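Local coordinates for protein glycosyl hydrolase family 88 (Pedobacter heparinus, PDB 3WIW) that releases unsaturated glucuronyl residues from heparin-derived oligosaccharides by hydrolysis, as an (alpha/alpha)6-barrel enzyme of glycoside hydrolase family 88, at residues 167-172 with 220-225; 175-180 with 251-256. One frame throughout, in Å; residues are numbered along the deposited sequence. Where two conformers were deposited one is given.

Interaction 1: residues 167-172 with 220-225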
ATOM      1  N   TRP A 167      23.980  -3.315  -3.839  1.00 28.40           N
ATOM      2  CA  TRP A 167      23.805  -3.747  -2.450  1.00 26.70           C
ATOM      3  C   TRP A 167      23.966  -5.240  -2.301  1.00 26.50           C
ATOM      4  O   TRP A 167      23.512  -6.020  -3.137  1.00 25.92           O
ATOM      5  CB  TRP A 167      22.432  -3.383  -1.889  1.00 25.76           C
ATOM      6  CG  TRP A 167      22.036  -1.977  -2.075  1.00 26.03           C
ATOM      7  CD1 TRP A 167      22.157  -0.956  -1.173  1.00 26.11           C
ATOM      8  CD2 TRP A 167      21.415  -1.426  -3.231  1.00 27.26           C
ATOM      9  NE1 TRP A 167      21.655   0.202  -1.709  1.00 27.20           N
ATOM     10  CE2 TRP A 167      21.193  -0.060  -2.973  1.00 27.77           C
ATOM     11  CE3 TRP A 167      21.037  -1.952  -4.469  1.00 27.78           C
ATOM     12  CZ2 TRP A 167      20.600   0.782  -3.903  1.00 28.54           C
ATOM     13  CZ3 TRP A 167      20.456  -1.117  -5.391  1.00 28.69           C
ATOM     14  CH2 TRP A 167      20.240   0.238  -5.105  1.00 28.77           C
ATOM     15  N   GLN A 168      24.603  -5.621  -1.206  1.00 26.40           N
ATOM     16  CA  GLN A 168      24.734  -7.005  -0.821  1.00 27.39           C
ATOM     17  C   GLN A 168      23.367  -7.587  -0.462  1.00 23.14           C
ATOM     18  O   GLN A 168      23.031  -8.718  -0.821  1.00 24.12           O
ATOM     19  CB  GLN A 168      25.677  -7.057   0.375  1.00 30.74           C
ATOM     20  CG  GLN A 168      25.804  -8.391   0.991  1.00 33.44           C
ATOM     21  CD  GLN A 168      27.009  -8.505   1.900  1.00 35.20           C
ATOM     22  OE1 GLN A 168      27.082  -9.413   2.722  1.00 36.46           O
ATOM     23  NE2 GLN A 168      27.966  -7.589   1.747  1.00 35.81           N
ATOM     24  N   PHE A 169      22.565  -6.805   0.247  1.00 18.43           N
ATOM     25  CA  PHE A 169      21.289  -7.298   0.749  1.00 15.00           C
ATOM     26  C   PHE A 169      20.425  -6.116   1.137  1.00 14.12           C
ATOM     27  O   PHE A 169      20.381  -5.730   2.297  1.00 13.44           O
ATOM     28  CB  PHE A 169      21.528  -8.245   1.940  1.00 15.30           C
ATOM     29  CG  PHE A 169      20.336  -9.100   2.302  1.00 14.46           C
ATOM     30  CD1 PHE A 169      19.278  -8.578   3.040  1.00 13.19           C
ATOM     31  CD2 PHE A 169      20.280 -10.439   1.912  1.00 14.77           C
ATOM     32  CE1 PHE A 169      18.180  -9.360   3.377  1.00 12.81           C
ATOM     33  CE2 PHE A 169      19.174 -11.234   2.242  1.00 14.33           C
ATOM     34  CZ  PHE A 169      18.129 -10.698   2.986  1.00 12.18           C
ATOM     35  N   PRO A 170      19.750  -5.528   0.150  1.00 12.09           N
ATOM     36  CA  PRO A 170      18.940  -4.343   0.411  1.00 10.84           C
ATOM     37  C   PRO A 170      17.554  -4.707   0.910  1.00 10.35           C
ATOM     38  O   PRO A 170      16.905  -5.615   0.352  1.00 11.56           O
ATOM     39  CB  PRO A 170      18.849  -3.681  -0.961  1.00 12.54           C
ATOM     40  CG  PRO A 170      18.889  -4.865  -1.938  1.00 13.44           C
ATOM     41  CD  PRO A 170      19.760  -5.900  -1.275  1.00 12.93           C
ATOM     42  N   VAL A 171      17.096  -3.993   1.935  1.00 10.47           N
ATOM     43  CA  VAL A 171      15.729  -4.150   2.452  1.00  9.40           C
ATOM     44  C   VAL A 171      15.091  -2.768   2.489  1.00  9.11           C
ATOM     45  O   VAL A 171      15.641  -1.831   3.087  1.00 10.57           O
ATOM     46  CB  VAL A 171      15.743  -4.757   3.877  1.00 10.25           C
ATOM     47  CG1 VAL A 171      14.306  -4.904   4.414  1.00 10.72           C
ATOM     48  CG2 VAL A 171      16.435  -6.112   3.860  1.00 11.22           C
ATOM     49  N   ILE A 172      13.962  -2.611   1.819  1.00  9.86           N
ATOM     50  CA  ILE A 172      13.291  -1.316   1.792  1.00  9.00           C
ATOM     51  C   ILE A 172      12.102  -1.292   2.748  1.00  8.36           C
ATOM     52  O   ILE A 172      11.538  -2.340   3.064  1.00  9.76           O
ATOM     53  CB  ILE A 172      12.879  -0.902   0.351  1.00  9.81           C
ATOM     54  CG1 ILE A 172      11.737  -1.758  -0.242  1.00  9.32           C
ATOM     55  CG2 ILE A 172      14.105  -0.940  -0.550  1.00 11.67           C
ATOM     56  CD1 ILE A 172      11.413  -1.384  -1.708  1.00  9.82           C
ATOM     57  N   ILE A 220      17.770  -0.100   4.132  1.00 10.61           N
ATOM     58  CA  ILE A 220      18.860  -0.609   4.958  1.00 11.95           C
ATOM     59  C   ILE A 220      19.532  -1.735   4.181  1.00 12.15           C
ATOM     60  O   ILE A 220      18.863  -2.651   3.684  1.00 12.97           O
ATOM     61  CB  ILE A 220      18.336  -1.139   6.313  1.00 12.53           C
ATOM     62  CG1 ILE A 220      17.578  -0.026   7.068  1.00 11.91           C
ATOM     63  CG2 ILE A 220      19.479  -1.701   7.168  1.00 13.05           C
ATOM     64  CD1 ILE A 220      18.439   1.151   7.489  1.00 12.82           C
ATOM     65  N   SER A 221      20.854  -1.653   4.066  0.59 13.06           N
ATOM     66  CA  SER A 221      21.639  -2.711   3.449  0.59 15.14           C
ATOM     67  C   SER A 221      22.331  -3.525   4.524  0.59 14.56           C
ATOM     68  O   SER A 221      22.959  -2.968   5.435  0.59 15.14           O
ATOM     69  CB  SER A 221      22.680  -2.150   2.489  0.59 18.49           C
ATOM     70  OG  SER A 221      23.326  -3.223   1.832  0.59 21.69           O
ATOM     71  N   TYR A 222      22.233  -4.846   4.410  1.00 14.34           N
ATOM     72  CA  TYR A 222      22.795  -5.746   5.409  1.00 14.84           C
ATOM     73  C   TYR A 222      23.932  -6.600   4.876  1.00 14.80           C
ATOM     74  O   TYR A 222      24.040  -6.828   3.665  1.00 16.04           O
ATOM     75  CB  TYR A 222      21.696  -6.694   5.874  1.00 15.64           C
ATOM     76  CG  TYR A 222      20.576  -6.061   6.673  1.00 13.74           C
ATOM     77  CD1 TYR A 222      20.674  -5.939   8.060  1.00 14.12           C
ATOM     78  CD2 TYR A 222      19.403  -5.633   6.056  1.00 13.53           C
ATOM     79  CE1 TYR A 222      19.630  -5.407   8.810  1.00 13.14           C
ATOM     80  CE2 TYR A 222      18.357  -5.072   6.802  1.00 12.90           C
ATOM     81  CZ  TYR A 222      18.483  -4.969   8.182  1.00 12.10           C
ATOM     82  OH  TYR A 222      17.456  -4.428   8.940  1.00 13.22           O
ATOM     83  N   ASP A 223      24.745  -7.115   5.793  1.00 16.20           N
ATOM     84  CA  ASP A 223      25.737  -8.123   5.476  1.00 18.26           C
ATOM     85  C   ASP A 223      25.014  -9.456   5.487  1.00 19.46           C
ATOM     86  O   ASP A 223      24.385  -9.820   6.488  1.00 18.51           O
ATOM     87  CB  ASP A 223      26.812  -8.117   6.559  1.00 20.40           C
ATOM     88  CG  ASP A 223      27.960  -9.055   6.261  1.00 23.50           C
ATOM     89  OD1 ASP A 223      27.773 -10.294   6.308  1.00 23.11           O
ATOM     90  OD2 ASP A 223      29.070  -8.548   6.017  1.00 27.33           O
ATOM     91  N   THR A 224      25.088 -10.193   4.384  0.65 20.75           N
ATOM     92  CA  THR A 224      24.316 -11.431   4.252  0.65 22.47           C
ATOM     93  C   THR A 224      24.731 -12.542   5.201  0.65 23.11           C
ATOM     94  O   THR A 224      23.947 -13.447   5.469  0.65 23.92           O
ATOM     95  CB  THR A 224      24.417 -12.039   2.846  0.65 23.80           C
ATOM     96  OG1 THR A 224      25.767 -12.448   2.601  0.65 25.08           O
ATOM     97  CG2 THR A 224      23.972 -11.052   1.797  0.65 23.08           C
ATOM     98  N   LEU A 225      25.969 -12.494   5.676  1.00 23.25           N
ATOM     99  CA  LEU A 225      26.482 -13.533   6.556  1.00 24.19           C
ATOM    100  C   LEU A 225      26.330 -13.169   8.033  1.00 24.02           C
ATOM    101  O   LEU A 225      25.880 -13.996   8.842  1.00 25.02           O
ATOM    102  CB  LEU A 225      27.940 -13.832   6.208  1.00 25.38           C
ATOM    103  CG  LEU A 225      28.142 -14.536   4.858  1.00 26.91           C
ATOM    104  CD1 LEU A 225      29.612 -14.775   4.581  1.00 27.52           C
ATOM    105  CD2 LEU A 225      27.379 -15.855   4.794  1.00 27.99           C
TER
HETATM  106  O   HOH W   1      25.870  -3.158   0.797  1.00 30.54           O
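A small three-stranded antiparallel sheet, standing beside the helical barrel, places strand 170-172 at one edge and strand 219-222 in the middle; this contact joins the two. Val171 and Ile220 form a hydrogen-bonded pair: Val171 N donates to Ile220 O (2.8 Å) and Ile220 N returns a bond to Val171 O (2.9 Å), both lying in the plane of the accepting carbonyl. Pro170, which has no N-H to give, occupies the non-hydrogen-bonded position opposite Ser221. One residue earlier, Phe169 O takes Tyr222 N at 2.9 Å, with the donor above the carbonyl plane. On the face carrying Val171, the branch CG2 meets the edge of the Tyr222 ring, 3.7 Å from CE2, while Ile220 CG2 lies against one face of that ring; the Tyr222 hydroxyl is hydrogen-bonded to Asn208 ND2. On the other face, Ser221 OG sits at the edge of the Trp167 indole and lies 2.7 Å from the oxygen of a water that it hydrogen-bonds, while Trp167 NE1 turns to Glu233 and Pro170 CB lies against one indole face. Past the strand pairing, the extended Gln168 side chain, its CG anti to the backbone N (chi1 174°), carries OE1 to Thr224 N at 2.7 Å. Thr224 CG2 packs on Gln168 CG and against the Phe169 side chain, at 3.7 Å from Phe169 CB. Asp223 OD1 accepts from Leu225 N in an Asx turn. The Gln168 amide thus prolongs the backbone pairing into the turn, its OE1 held by Thr224 N, with weak support from Thr224 OG1, where the regular strand bonds have ended.

Interaction 2: residues 175-180 with 251-256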
ATOM      1  N   ASN A 175       8.832  -3.120   2.016  1.00  8.49           N
ATOM      2  CA  ASN A 175       8.796  -4.576   2.201  1.00  8.67           C
ATOM      3  C   ASN A 175       7.881  -4.942   3.388  1.00  8.37           C
ATOM      4  O   ASN A 175       7.350  -6.059   3.418  1.00  9.52           O
ATOM      5  CB  ASN A 175      10.237  -5.092   2.379  1.00  9.38           C
ATOM      6  CG  ASN A 175      10.457  -6.577   2.018  1.00  9.27           C
ATOM      7  OD1 ASN A 175      11.526  -6.908   1.465  1.00  9.93           O
ATOM      8  ND2 ASN A 175       9.506  -7.462   2.342  1.00  9.75           N
ATOM      9  N   LEU A 176       7.674  -4.030   4.347  1.00  8.36           N
ATOM     10  CA  LEU A 176       6.699  -4.311   5.418  1.00  8.46           C
ATOM     11  C   LEU A 176       5.330  -4.688   4.850  1.00  8.16           C
ATOM     12  O   LEU A 176       4.614  -5.519   5.422  1.00  9.94           O
ATOM     13  CB  LEU A 176       6.551  -3.137   6.392  1.00  9.73           C
ATOM     14  CG  LEU A 176       7.774  -2.879   7.277  1.00  9.95           C
ATOM     15  CD1 LEU A 176       7.653  -1.469   7.851  1.00 10.78           C
ATOM     16  CD2 LEU A 176       7.888  -3.923   8.393  1.00 11.70           C
ATOM     17  N   MET A 177       4.928  -4.041   3.757  1.00  8.27           N
ATOM     18  CA  MET A 177       3.584  -4.261   3.215  1.00  7.97           C
ATOM     19  C   MET A 177       3.446  -5.676   2.695  1.00  8.59           C
ATOM     20  O   MET A 177       2.366  -6.264   2.776  1.00  9.82           O
ATOM     21  CB  MET A 177       3.303  -3.255   2.102  1.00  8.21           C
ATOM     22  CG  MET A 177       3.365  -1.803   2.575  1.00  8.45           C
ATOM     23  SD  MET A 177       2.068  -1.374   3.749  1.00  9.36           S
ATOM     24  CE  MET A 177       0.637  -1.510   2.662  1.00  9.12           C
ATOM     25  N   ASN A 178       4.538  -6.205   2.140  1.00  8.65           N
ATOM     26  CA  ASN A 178       4.563  -7.548   1.577  1.00  8.19           C
ATOM     27  C   ASN A 178       4.507  -8.653   2.632  1.00  9.17           C
ATOM     28  O   ASN A 178       4.303  -9.803   2.302  1.00  9.99           O
ATOM     29  CB  ASN A 178       5.771  -7.660   0.657  1.00  8.72           C
ATOM     30  CG  ASN A 178       5.579  -6.873  -0.609  1.00  9.30           C
ATOM     31  OD1 ASN A 178       4.606  -7.088  -1.328  1.00  9.64           O
ATOM     32  ND2 ASN A 178       6.488  -5.937  -0.891  1.00 10.44           N
ATOM     33  N   LEU A 179       4.687  -8.307   3.905  1.00  9.75           N
ATOM     34  CA  LEU A 179       4.554  -9.282   4.989  1.00  9.79           C
ATOM     35  C   LEU A 179       3.130  -9.800   5.162  1.00  9.81           C
ATOM     36  O   LEU A 179       2.947 -10.935   5.606  1.00 10.30           O
ATOM     37  CB  LEU A 179       5.056  -8.706   6.309  1.00 10.11           C
ATOM     38  CG  LEU A 179       6.489  -8.183   6.294  1.00 10.24           C
ATOM     39  CD1 LEU A 179       6.854  -7.733   7.698  1.00 10.80           C
ATOM     40  CD2 LEU A 179       7.474  -9.203   5.724  1.00 11.62           C
ATOM     41  N   GLU A 180       2.132  -8.991   4.790  1.00  9.06           N
ATOM     42  CA  GLU A 180       0.737  -9.373   5.024  1.00  9.75           C
ATOM     43  C   GLU A 180       0.448 -10.719   4.331  1.00  9.89           C
ATOM     44  O   GLU A 180      -0.191 -11.620   4.895  1.00 10.55           O
ATOM     45  CB  GLU A 180      -0.219  -8.281   4.535  1.00  9.47           C
ATOM     46  CG  GLU A 180      -1.641  -8.583   5.006  1.00 11.04           C
ATOM     47  CD  GLU A 180      -2.656  -7.553   4.594  1.00 12.10           C
ATOM     48  OE1 GLU A 180      -3.867  -7.829   4.715  1.00 13.85           O
ATOM     49  OE2 GLU A 180      -2.255  -6.446   4.214  1.00 12.40           O
ATOM     50  N   GLY A 251       5.549   2.322   6.733  1.00  8.38           N
ATOM     51  CA  GLY A 251       5.917   1.954   8.094  1.00  8.77           C
ATOM     52  C   GLY A 251       4.713   1.927   9.020  1.00  8.13           C
ATOM     53  O   GLY A 251       4.497   0.937   9.732  1.00  9.57           O
ATOM     54  N   LEU A 252       3.932   3.006   9.019  1.00  8.65           N
ATOM     55  CA  LEU A 252       2.738   3.062   9.857  1.00  9.05           C
ATOM     56  C   LEU A 252       1.814   1.872   9.561  1.00  9.19           C
ATOM     57  O   LEU A 252       1.357   1.163  10.471  1.00 10.06           O
ATOM     58  CB  LEU A 252       1.988   4.370   9.614  1.00  8.77           C
ATOM     59  CG  LEU A 252       0.675   4.503  10.375  1.00  9.45           C
ATOM     60  CD1 LEU A 252       0.879   4.463  11.900  1.00 10.88           C
ATOM     61  CD2 LEU A 252      -0.058   5.785   9.947  1.00 11.69           C
ATOM     62  N   TYR A 253       1.517   1.682   8.282  1.00  7.75           N
ATOM     63  CA  TYR A 253       0.636   0.609   7.867  1.00  8.11           C
ATOM     64  C   TYR A 253       1.241  -0.754   8.237  1.00  8.33           C
ATOM     65  O   TYR A 253       0.533  -1.632   8.733  1.00  9.32           O
ATOM     66  CB  TYR A 253       0.412   0.720   6.375  1.00  8.92           C
ATOM     67  CG  TYR A 253      -0.715  -0.090   5.789  1.00  8.45           C
ATOM     68  CD1 TYR A 253      -0.658  -1.488   5.750  1.00  8.28           C
ATOM     69  CD2 TYR A 253      -1.827   0.538   5.224  1.00  8.83           C
ATOM     70  CE1 TYR A 253      -1.662  -2.238   5.147  1.00  9.15           C
ATOM     71  CE2 TYR A 253      -2.843  -0.201   4.630  1.00  9.52           C
ATOM     72  CZ  TYR A 253      -2.746  -1.590   4.584  1.00  8.67           C
ATOM     73  OH  TYR A 253      -3.727  -2.325   3.959  1.00 10.60           O
ATOM     74  N   GLY A 254       2.537  -0.927   7.965  1.00  9.04           N
ATOM     75  CA  GLY A 254       3.231  -2.187   8.199  1.00  9.20           C
ATOM     76  C   GLY A 254       3.067  -2.641   9.649  1.00  8.98           C
ATOM     77  O   GLY A 254       2.854  -3.838   9.897  1.00  9.94           O
ATOM     78  N   TYR A 255       3.165  -1.713  10.604  1.00  9.02           N
ATOM     79  CA  TYR A 255       3.084  -2.088  12.029  1.00  9.61           C
ATOM     80  C   TYR A 255       1.647  -2.229  12.505  1.00 10.03           C
ATOM     81  O   TYR A 255       1.377  -3.077  13.349  1.00 11.25           O
ATOM     82  CB  TYR A 255       3.968  -1.185  12.933  1.00 10.04           C
ATOM     83  CG  TYR A 255       5.393  -1.551  12.639  1.00 10.21           C
ATOM     84  CD1 TYR A 255       5.917  -2.735  13.148  1.00 10.67           C
ATOM     85  CD2 TYR A 255       6.164  -0.821  11.737  1.00 10.45           C
ATOM     86  CE1 TYR A 255       7.192  -3.155  12.832  1.00 11.27           C
ATOM     87  CE2 TYR A 255       7.438  -1.235  11.402  1.00  9.70           C
ATOM     88  CZ  TYR A 255       7.940  -2.415  11.941  1.00  9.87           C
ATOM     89  OH  TYR A 255       9.196  -2.818  11.577  1.00 11.35           O
ATOM     90  N   THR A 256       0.732  -1.438  11.941  1.00  9.60           N
ATOM     91  CA  THR A 256      -0.687  -1.598  12.230  1.00  9.95           C
ATOM     92  C   THR A 256      -1.157  -2.987  11.771  1.00 10.15           C
ATOM     93  O   THR A 256      -1.794  -3.731  12.530  1.00 10.46           O
ATOM     94  CB  THR A 256      -1.487  -0.466  11.569  1.00 10.39           C
ATOM     95  OG1 THR A 256      -1.031   0.790  12.097  1.00 11.32           O
ATOM     96  CG2 THR A 256      -2.954  -0.644  11.853  1.00 11.40           C
TER
HETATM   97  O   HOH W   2      -4.331  -4.824   4.839  1.00 13.31           O
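Met177 CE lies over one face of the Tyr253 ring, 3.5 Å from its centroid and 20° off the ring normal, a CH-pi contact displaced toward the rim at CD1. The sulfur follows obliquely, Met177 SD standing 4.1 Å from the same centroid, so that the thioether and its methyl together make a Met-aromatic contact. Bends at chi2 and chi3 curl the flexible chain so that its end reaches the ring, which it crosses at about a right angle. Leu176 takes the other part of the interface: its CB rests 3.9 Å from Gly254 CA, and CD1 extends to Gly251 CA and to the Tyr255 ring, 3.6 Å from Tyr255 CE2. Leu176 CD2 lies near the phenol end of that ring. Glycine suits position 254 because a beta carbon there would point at Leu176 and collide with it; its absence lets the axes approach to 8.4 Å, crossing at 28°. Glu180 adds a polar margin: a single water donates to both Glu180 OE2 and Tyr253 OH, its oxygen 2.7 Å from each. Since that water gives a proton to each, the phenol oxygen can still donate, and it is bound to Glu383. Tyr255 OH is fixed by Ala202 O, which helps to set the ring that Leu176 meets. On helix 175-188, Asn178 ND2 is hydrogen-bonded to OD1 of Asp116, the predicted nucleophile, and Asn178 OD1 to Phe119 N. Around this buried pairing of helices 175-188 and 245-262, helix 192-208 touches Tyr255 and Leu179, helix 265-279 packs on Leu252 and Tyr255, and helix 306-322 lies against Leu252 and Tyr253, all within the helical barrel fold.

The two contacts interleave along the chain: strand 170-172 of interaction 1 leads almost directly into helix 175-188 of interaction 2, and their centres lie 18 Å apart. Asp174, predicted as the proton donor, falls in the short connection between them, its side chain about 9 Å from that of Val171 and about 5 Å from that of Met177. Segment 220-225 likewise precedes 251-256, with the predicted substrate residues Thr234, Arg246 and Trp250 between them. A bound HEPES buffer molecule (EPE) lies about 7 Å from the side chains of both Trp167 and Met177. Interaction 2 lies beside the probable substrate site, the Met177 side chain being about 3 Å from that of Trp250, with interaction 1 farther out.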